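Local coordinates for sugar isomerase (Sinorhizobium meliloti, PDB 3QC0) that isomerises sugars, using a zinc-binding TIM barrel of the xylose isomerase-like type, at the interface of chains A and B. Residues are numbered along the deposited sequence; one frame, centred on the assembly and turned at random. Chains: chain A/B, sugar isomerase.

Contact 1: the interface of chains A and B. Residues chain A 118, 146, 156-157, 160, 183; chain B 146, 157, 183, 185.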
loop_
_atom_site.group_PDB
_atom_site.type_symbol
_atom_site.label_atom_id
_atom_site.label_comp_id
_atom_site.label_asym_id
_atom_site.label_seq_id
_atom_site.Cartn_x
_atom_site.Cartn_y
_atom_site.Cartn_z
ATOM N N ARG A 118 -5.653 15.679 -2.300
ATOM C CA ARG A 118 -5.961 15.536 -0.884
ATOM C C ARG A 118 -6.606 16.799 -0.317
ATOM O O ARG A 118 -7.545 16.688 0.475
ATOM C CB ARG A 118 -4.694 15.132 -0.132
ATOM C CG ARG A 118 -4.344 13.684 -0.447
ATOM C CD ARG A 118 -2.922 13.290 -0.085
ATOM N NE ARG A 118 -2.806 11.857 -0.237
ATOM C CZ ARG A 118 -1.692 11.170 -0.430
ATOM N NH1 ARG A 118 -0.529 11.776 -0.354
ATOM N NH2 ARG A 118 -1.749 9.862 -0.610
ATOM N N PRO A 146 -2.942 1.775 0.443
ATOM C CA PRO A 146 -2.144 2.589 -0.459
ATOM C C PRO A 146 -2.171 2.196 -1.936
ATOM O O PRO A 146 -1.957 3.053 -2.783
ATOM C CB PRO A 146 -0.722 2.472 0.129
ATOM C CG PRO A 146 -1.000 2.429 1.624
ATOM C CD PRO A 146 -2.296 1.611 1.757
ATOM N N ASN A 156 -4.957 7.460 2.623
ATOM C CA ASN A 156 -4.302 6.163 2.637
ATOM C C ASN A 156 -3.690 5.686 3.934
ATOM O O ASN A 156 -3.114 4.592 3.958
ATOM C CB ASN A 156 -3.234 6.155 1.548
ATOM C CG ASN A 156 -3.837 6.408 0.193
ATOM O OD1 ASN A 156 -3.631 7.469 -0.402
ATOM N ND2 ASN A 156 -4.670 5.458 -0.273
ATOM N N THR A 157 -3.759 6.490 5.004
ATOM C CA THR A 157 -3.314 6.034 6.325
ATOM C C THR A 157 -4.331 6.490 7.368
ATOM O O THR A 157 -5.006 7.529 7.203
ATOM C CB THR A 157 -1.914 6.541 6.711
ATOM O OG1 THR A 157 -1.980 7.941 7.028
ATOM C CG2 THR A 157 -0.858 6.168 5.595
ATOM N N GLN A 160 -3.417 9.980 8.591
ATOM C CA GLN A 160 -3.843 11.019 7.703
ATOM C C GLN A 160 -5.348 11.239 7.862
ATOM O O GLN A 160 -5.808 12.376 7.876
ATOM C CB GLN A 160 -3.479 10.637 6.272
ATOM C CG GLN A 160 -3.985 11.608 5.223
ATOM C CD GLN A 160 -3.981 11.013 3.821
ATOM O OE1 GLN A 160 -3.850 9.797 3.672
ATOM N NE2 GLN A 160 -4.187 11.861 2.807
ATOM N N TRP A 183 -1.262 -3.302 7.719
ATOM C CA TRP A 183 0.176 -3.210 7.439
ATOM C C TRP A 183 0.847 -2.012 8.071
ATOM O O TRP A 183 2.061 -1.913 8.115
ATOM C CB TRP A 183 0.367 -3.170 5.867
ATOM C CG TRP A 183 -0.279 -1.949 5.370
ATOM C CD1 TRP A 183 -1.595 -1.832 4.990
ATOM C CD2 TRP A 183 0.244 -0.618 5.377
ATOM N NE1 TRP A 183 -1.903 -0.535 4.743
ATOM C CE2 TRP A 183 -0.810 0.242 4.991
ATOM C CE3 TRP A 183 1.516 -0.057 5.639
ATOM C CZ2 TRP A 183 -0.656 1.611 4.882
ATOM C CZ3 TRP A 183 1.658 1.304 5.539
ATOM C CH2 TRP A 183 0.583 2.125 5.169
ATOM N N PRO B 146 3.289 -0.922 0.578
ATOM C CA PRO B 146 2.509 -1.693 1.534
ATOM C C PRO B 146 1.856 -2.970 1.008
ATOM O O PRO B 146 1.619 -3.882 1.790
ATOM C CB PRO B 146 1.452 -0.679 2.020
ATOM C CG PRO B 146 2.241 0.622 2.032
ATOM C CD PRO B 146 3.167 0.528 0.807
ATOM N N THR B 157 7.186 1.933 5.091
ATOM C CA THR B 157 7.150 3.395 4.975
ATOM C C THR B 157 8.571 3.932 5.122
ATOM O O THR B 157 9.423 3.328 5.809
ATOM C CB THR B 157 6.232 4.071 6.007
ATOM O OG1 THR B 157 6.846 4.019 7.304
ATOM C CG2 THR B 157 4.775 3.459 5.943
ATOM N N TRP B 183 2.962 7.480 -2.712
ATOM C CA TRP B 183 1.630 7.651 -2.117
ATOM C C TRP B 183 1.657 8.166 -0.696
ATOM O O TRP B 183 0.644 8.563 -0.145
ATOM C CB TRP B 183 0.888 6.253 -2.172
ATOM C CG TRP B 183 1.647 5.311 -1.341
ATOM C CD1 TRP B 183 2.689 4.522 -1.766
ATOM C CD2 TRP B 183 1.609 5.172 0.082
ATOM N NE1 TRP B 183 3.271 3.899 -0.713
ATOM C CE2 TRP B 183 2.653 4.289 0.439
ATOM C CE3 TRP B 183 0.773 5.683 1.103
ATOM C CZ2 TRP B 183 2.906 3.920 1.746
ATOM C CZ3 TRP B 183 1.037 5.319 2.398
ATOM C CH2 TRP B 183 2.093 4.453 2.714
ATOM N N PRO B 185 1.470 10.021 2.533
ATOM C CA PRO B 185 1.077 11.394 2.798
ATOM C C PRO B 185 2.147 12.193 3.514
ATOM O O PRO B 185 2.087 13.420 3.443
ATOM C CB PRO B 185 -0.247 11.258 3.589
ATOM C CG PRO B 185 -0.354 9.966 4.007
ATOM C CD PRO B 185 0.529 9.068 3.129
#

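Contact 2: the interface of chains A and B. Residues chain A 208, 210-211, 226; chain B 150-151.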
loop_
_atom_site.group_PDB
_atom_site.type_symbol
_atom_site.label_atom_id
_atom_site.label_comp_id
_atom_site.label_asym_id
_atom_site.label_seq_id
_atom_site.Cartn_x
_atom_site.Cartn_y
_atom_site.Cartn_z
ATOM N N TRP A 208 -6.132 -10.596 4.702
ATOM C CA TRP A 208 -5.133 -10.399 3.669
ATOM C C TRP A 208 -4.484 -11.729 3.338
ATOM O O TRP A 208 -3.811 -12.313 4.178
ATOM C CB TRP A 208 -4.079 -9.361 4.133
ATOM C CG TRP A 208 -3.094 -9.066 3.026
ATOM C CD1 TRP A 208 -1.969 -9.796 2.705
ATOM C CD2 TRP A 208 -3.159 -8.012 2.058
ATOM N NE1 TRP A 208 -1.328 -9.226 1.641
ATOM C CE2 TRP A 208 -2.040 -8.137 1.219
ATOM C CE3 TRP A 208 -3.997 -6.946 1.866
ATOM C CZ2 TRP A 208 -1.806 -7.265 0.175
ATOM C CZ3 TRP A 208 -3.784 -6.093 0.822
ATOM C CH2 TRP A 208 -2.675 -6.233 0.003
ATOM N N VAL A 210 -2.149 -14.662 1.451
ATOM C CA VAL A 210 -0.811 -14.874 0.902
ATOM C C VAL A 210 -0.858 -16.110 -0.024
ATOM O O VAL A 210 -1.013 -17.231 0.457
ATOM C CB VAL A 210 0.270 -15.048 2.010
ATOM C CG1 VAL A 210 1.641 -15.438 1.387
ATOM C CG2 VAL A 210 0.373 -13.756 2.865
ATOM N N PRO A 211 -0.710 -15.904 -1.337
ATOM C CA PRO A 211 -0.599 -14.638 -2.049
ATOM C C PRO A 211 -1.958 -13.967 -2.195
ATOM O O PRO A 211 -3.004 -14.626 -2.077
ATOM C CB PRO A 211 -0.113 -15.067 -3.430
ATOM C CG PRO A 211 -0.789 -16.404 -3.608
ATOM C CD PRO A 211 -0.661 -17.056 -2.277
ATOM N N VAL A 226 -3.392 -13.453 6.948
ATOM C CA VAL A 226 -2.324 -13.171 7.896
ATOM C C VAL A 226 -2.580 -12.039 8.860
ATOM O O VAL A 226 -1.693 -11.700 9.654
ATOM C CB VAL A 226 -1.010 -12.866 7.149
ATOM C CG1 VAL A 226 -0.628 -14.053 6.293
ATOM C CG2 VAL A 226 -1.099 -11.541 6.388
ATOM N N ALA B 150 3.052 -8.546 3.499
ATOM C CA ALA B 150 2.875 -9.880 4.073
ATOM C C ALA B 150 3.920 -10.874 3.636
ATOM O O ALA B 150 4.246 -11.772 4.387
ATOM C CB ALA B 150 1.473 -10.453 3.749
ATOM N N ASP B 151 4.349 -10.750 2.389
ATOM C CA ASP B 151 5.100 -11.825 1.757
ATOM C C ASP B 151 6.388 -11.437 1.073
ATOM O O ASP B 151 7.060 -12.344 0.566
ATOM C CB ASP B 151 4.181 -12.625 0.844
ATOM C CG ASP B 151 3.557 -11.823 -0.244
ATOM O OD1 ASP B 151 3.689 -10.583 -0.299
ATOM O OD2 ASP B 151 2.913 -12.500 -1.112
HETATM O O HOH W 1 1.734 -8.750 0.804
#

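Contact 1: the interface of chains A and B
B:Pro185 and B:Trp183, on the loop that follows helix 178-181, press into chain A beside helices 114-135 and 158-168. The ring of B:Pro185 crosses the A:Gln160 side chain at about a right angle, with B:Pro185 CB 3.7 Å from the amide carbon A:Gln160 CD. A:Gln160 swings CG anti to its backbone N (chi1 175°) and runs out extended, which brings its OE1 to the backbone N of A:Asn156 in a hydrogen bond of 2.8 Å. That bond should keep the amide from turning while the proline packs on it.

B:Trp183 works through both its indole and its backbone carbonyl. The indole lies under A:Pro146, whose CB stands over the middle of one face, 3.7 Å from the centroid of the six-membered ring, a CH-pi contact. The methyl CG2 of A:Thr157 comes in the ring plane to the edge, at CZ3. The backbone carbonyl O of the same tryptophan takes a hydrogen bond from A:Arg118 NH2 at 2.8 Å, the donor tilted 20° from the carbonyl plane. A:Asn156 OD1 accepts from the same nitrogen, A:Arg118 NH2, on an in-plane lone pair at 3.1 Å, so two carbonyls, one from each chain, share one guanidinium nitrogen. An alanine in place of A:Arg118 would probably leave the B:Trp183 carbonyl and A:Asn156 OD1 without this donor, and the asparagine amide freer to turn.

The two-fold repeats the proline-indole pairing with B:Pro146 over A:Trp183, and the four groups close up at the middle. A:Pro146 CG meets B:Pro146 CG there at 3.7 Å, and the two indoles reach tip to tip, A:Trp183 CH2 lying 3.7 Å from B:Trp183 CH2.

Contact 2: the interface of chains A and B
Loop meets loop here: the chain A segment that follows strand 200-205, with A:Trp208, A:Val210 and A:Pro211, and the stretch just before helix 229-238, with A:Val226, receive the chain B loop that follows the 3-10 helix 146-148. The methyl of B:Ala150 packs among three chain A side chains. A:Val210 CG2 touches B:Ala150 CB at 3.6 Å, A:Trp208 CD1 reaches the same carbon at 3.7 Å, and A:Val226 CG2 adds a third apolar contact. With CG anti to its backbone N (chi1 -176°), A:Trp208 brings the pyrrole part of its indole to the methyl.

The two branches of A:Val210 divide the work. CG2 goes to the alanine, while A:Val210 CG1, anti to the backbone N, lies 3.8 Å from B:Asp151 CB; the valine and aspartate side chains run alongside each other in opposite directions. Directly after the valine, the chain turns through the cis peptide bond before A:Pro211.

No direct polar bond spans this patch. Water 1 does the bridging, lying 3.2 Å from A:Trp208 NE1, 3.0 Å from the backbone N of B:Ala150 and 2.9 Å from the carboxylate oxygen B:Asp151 OD1. A plausible reading is that the water accepts from both N-H groups and donates to the carboxylate, whose negative charge would favour that arrangement. The aspartate thus offers its CB to the valine and its OD1 to the water.

In the fold, these are loops at the C-terminal ends of the TIM-barrel strands, the metal-binding end in this family: the chain A segment leaves strand 200-205, which carries the zinc ligand A:His204, and the chain B loop follows strand 139-141 and zinc ligand B:Glu142.

The centres of the C-alpha atoms of contact 1 and contact 2 lie about 18 Å apart on one two-fold interface, so each recurs with the chains exchanged. They share no residue, but B:Pro146 of contact 1 opens the 3-10 helix 146-148 that leads to B:Ala150 and B:Asp151 of contact 2. One short segment of chain B thus serves both patches. Contact 1 lies across the two-fold and buries more surface; contact 2 extends the join to flanking loops. Several loops follow zinc-binding residues, so pairing may help to shape the metal site's surroundings, although the structure alone does not establish the dimer in solution.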